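Local structure of putative nucleotidyltransferase, hypothetical protein AF0614 (Archaeoglobus fulgidus, 1YLQ) at residues D45-E48 and R52-E55. The protein probably acts as a nucleotidyltransferase, moving a nucleotidyl group from a nucleoside triphosphate to an acceptor. Sequence-based numbering, arbitrary orientation.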
loop_
_atom_site.group_PDB
_atom_site.type_symbol
_atom_site.label_atom_id
_atom_site.label_comp_id
_atom_site.label_asym_id
_atom_site.label_seq_id
_atom_site.Cartn_x
_atom_site.Cartn_y
_atom_site.Cartn_z
ATOM N N ASP A 45 12.092 11.689 -18.480
ATOM C CA ASP A 45 12.210 13.047 -19.042
ATOM C C ASP A 45 11.139 13.336 -20.096
ATOM O O ASP A 45 10.977 14.472 -20.545
ATOM C CB ASP A 45 13.615 13.318 -19.577
ATOM C CG ASP A 45 14.595 13.625 -18.465
ATOM O OD1 ASP A 45 14.184 13.926 -17.294
ATOM O OD2 ASP A 45 15.792 13.621 -18.760
ATOM N N VAL A 46 10.362 12.338 -20.460
ATOM C CA VAL A 46 9.131 12.648 -21.232
ATOM C C VAL A 46 8.234 13.687 -20.489
ATOM O O VAL A 46 7.549 14.481 -21.092
ATOM C CB VAL A 46 8.344 11.346 -21.556
ATOM C CG1 VAL A 46 7.055 11.633 -22.277
ATOM C CG2 VAL A 46 9.215 10.428 -22.484
ATOM N N PHE A 47 8.270 13.698 -19.174
ATOM C CA PHE A 47 7.437 14.607 -18.390
ATOM C C PHE A 47 7.982 16.038 -18.341
ATOM O O PHE A 47 7.392 16.921 -17.672
ATOM C CB PHE A 47 7.239 14.030 -16.991
ATOM C CG PHE A 47 6.507 12.693 -16.992
ATOM C CD1 PHE A 47 5.314 12.543 -17.697
ATOM C CD2 PHE A 47 6.988 11.614 -16.238
ATOM C CE1 PHE A 47 4.626 11.330 -17.699
ATOM C CE2 PHE A 47 6.288 10.394 -16.197
ATOM C CZ PHE A 47 5.133 10.243 -16.945
ATOM N N GLU A 48 9.085 16.273 -19.069
ATOM C CA GLU A 48 9.542 17.642 -19.294
ATOM C C GLU A 48 8.448 18.415 -20.068
ATOM O O GLU A 48 8.383 19.609 -20.016
ATOM C CB GLU A 48 10.866 17.688 -20.053
ATOM C CG GLU A 48 12.059 17.406 -19.204
ATOM C CD GLU A 48 13.333 17.219 -20.037
ATOM O OE1 GLU A 48 13.230 17.139 -21.287
ATOM O OE2 GLU A 48 14.422 17.165 -19.444
ATOM N N ARG A 52 2.156 16.370 -21.296
ATOM C CA ARG A 52 2.338 14.931 -21.071
ATOM C C ARG A 52 2.207 14.558 -19.595
ATOM O O ARG A 52 1.579 13.545 -19.256
ATOM C CB ARG A 52 3.712 14.502 -21.623
ATOM C CG ARG A 52 3.894 12.987 -21.756
ATOM C CD ARG A 52 3.019 12.339 -22.877
ATOM N NE ARG A 52 3.275 10.894 -22.895
ATOM C CZ ARG A 52 4.242 10.351 -23.630
ATOM N NH1 ARG A 52 5.013 11.139 -24.402
ATOM N NH2 ARG A 52 4.452 9.040 -23.604
ATOM N N LYS A 53 2.767 15.382 -18.726
ATOM C CA LYS A 53 2.699 15.149 -17.284
ATOM C C LYS A 53 1.215 15.216 -16.904
ATOM O O LYS A 53 0.707 14.334 -16.195
ATOM C CB LYS A 53 3.476 16.264 -16.569
ATOM C CG LYS A 53 3.954 15.917 -15.188
ATOM C CD LYS A 53 4.608 17.136 -14.543
ATOM C CE LYS A 53 6.103 17.034 -14.636
ATOM N NZ LYS A 53 6.644 17.646 -13.401
ATOM N N LEU A 54 0.494 16.219 -17.451
ATOM C CA LEU A 54 -0.919 16.448 -17.065
ATOM C C LEU A 54 -1.827 15.290 -17.535
ATOM O O LEU A 54 -2.675 14.789 -16.786
ATOM C CB LEU A 54 -1.418 17.818 -17.609
ATOM C CG LEU A 54 -2.930 18.075 -17.480
ATOM C CD1 LEU A 54 -3.344 18.122 -16.014
ATOM C CD2 LEU A 54 -3.409 19.342 -18.211
ATOM N N GLU A 55 -1.664 14.923 -18.802
ATOM C CA GLU A 55 -2.333 13.793 -19.460
ATOM C C GLU A 55 -2.150 12.504 -18.631
ATOM O O GLU A 55 -3.107 11.787 -18.323
ATOM C CB GLU A 55 -1.619 13.642 -20.821
ATOM C CG GLU A 55 -1.970 12.487 -21.709
ATOM C CD GLU A 55 -1.405 11.137 -21.279
ATOM O OE1 GLU A 55 -0.167 10.905 -21.260
ATOM O OE2 GLU A 55 -2.259 10.281 -21.003
#
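In the connection from strand 38-43 to helix 50-63, a 3-10 turn at 45-48 folds against the first turns of the helix, with Val46 and Phe47 meeting Arg52 and Lys53. The turn is closed by a backbone hydrogen bond from Glu48 N to Asp45 O (3.0 Å). Val46 CG1, anti to its own backbone N (chi1 177°), lies over one face of the Arg52 guanidinium, off the centre of the group and 3.4 Å from CZ; its still shorter approach to NH1 is of doubtful exact length. The arginine chain bends at chi2 (69°), and its CG also packs on Val46 CG1 at 3.5 Å. Outside the two segments NH2 forms a salt bridge with Asp14 OD1, while within the helix NE has a long one, 3.8 Å, to Glu55 OE1. Helix 50-63 links strand 38-43 to its parallel neighbour 69-74, a beta-alpha-beta crossover in the nucleotidyltransferase domain. The buried Phe47 ring meets Phe56 and touches Val15; CD1 comes within 3.7 Å of Lys53 CA, and Arg52 O approaches the ring edge-on. Replacing Arg52 with an alanine would probably leave Asp14 without this cationic partner, close to the like-charged Glu55, and Val46 CG1 without the flat group it packs on. Lys53 sets its CE 3.3 Å from Phe47 O and 4.0 Å from Phe47 CB, before NZ reaches a salt bridge with Glu78.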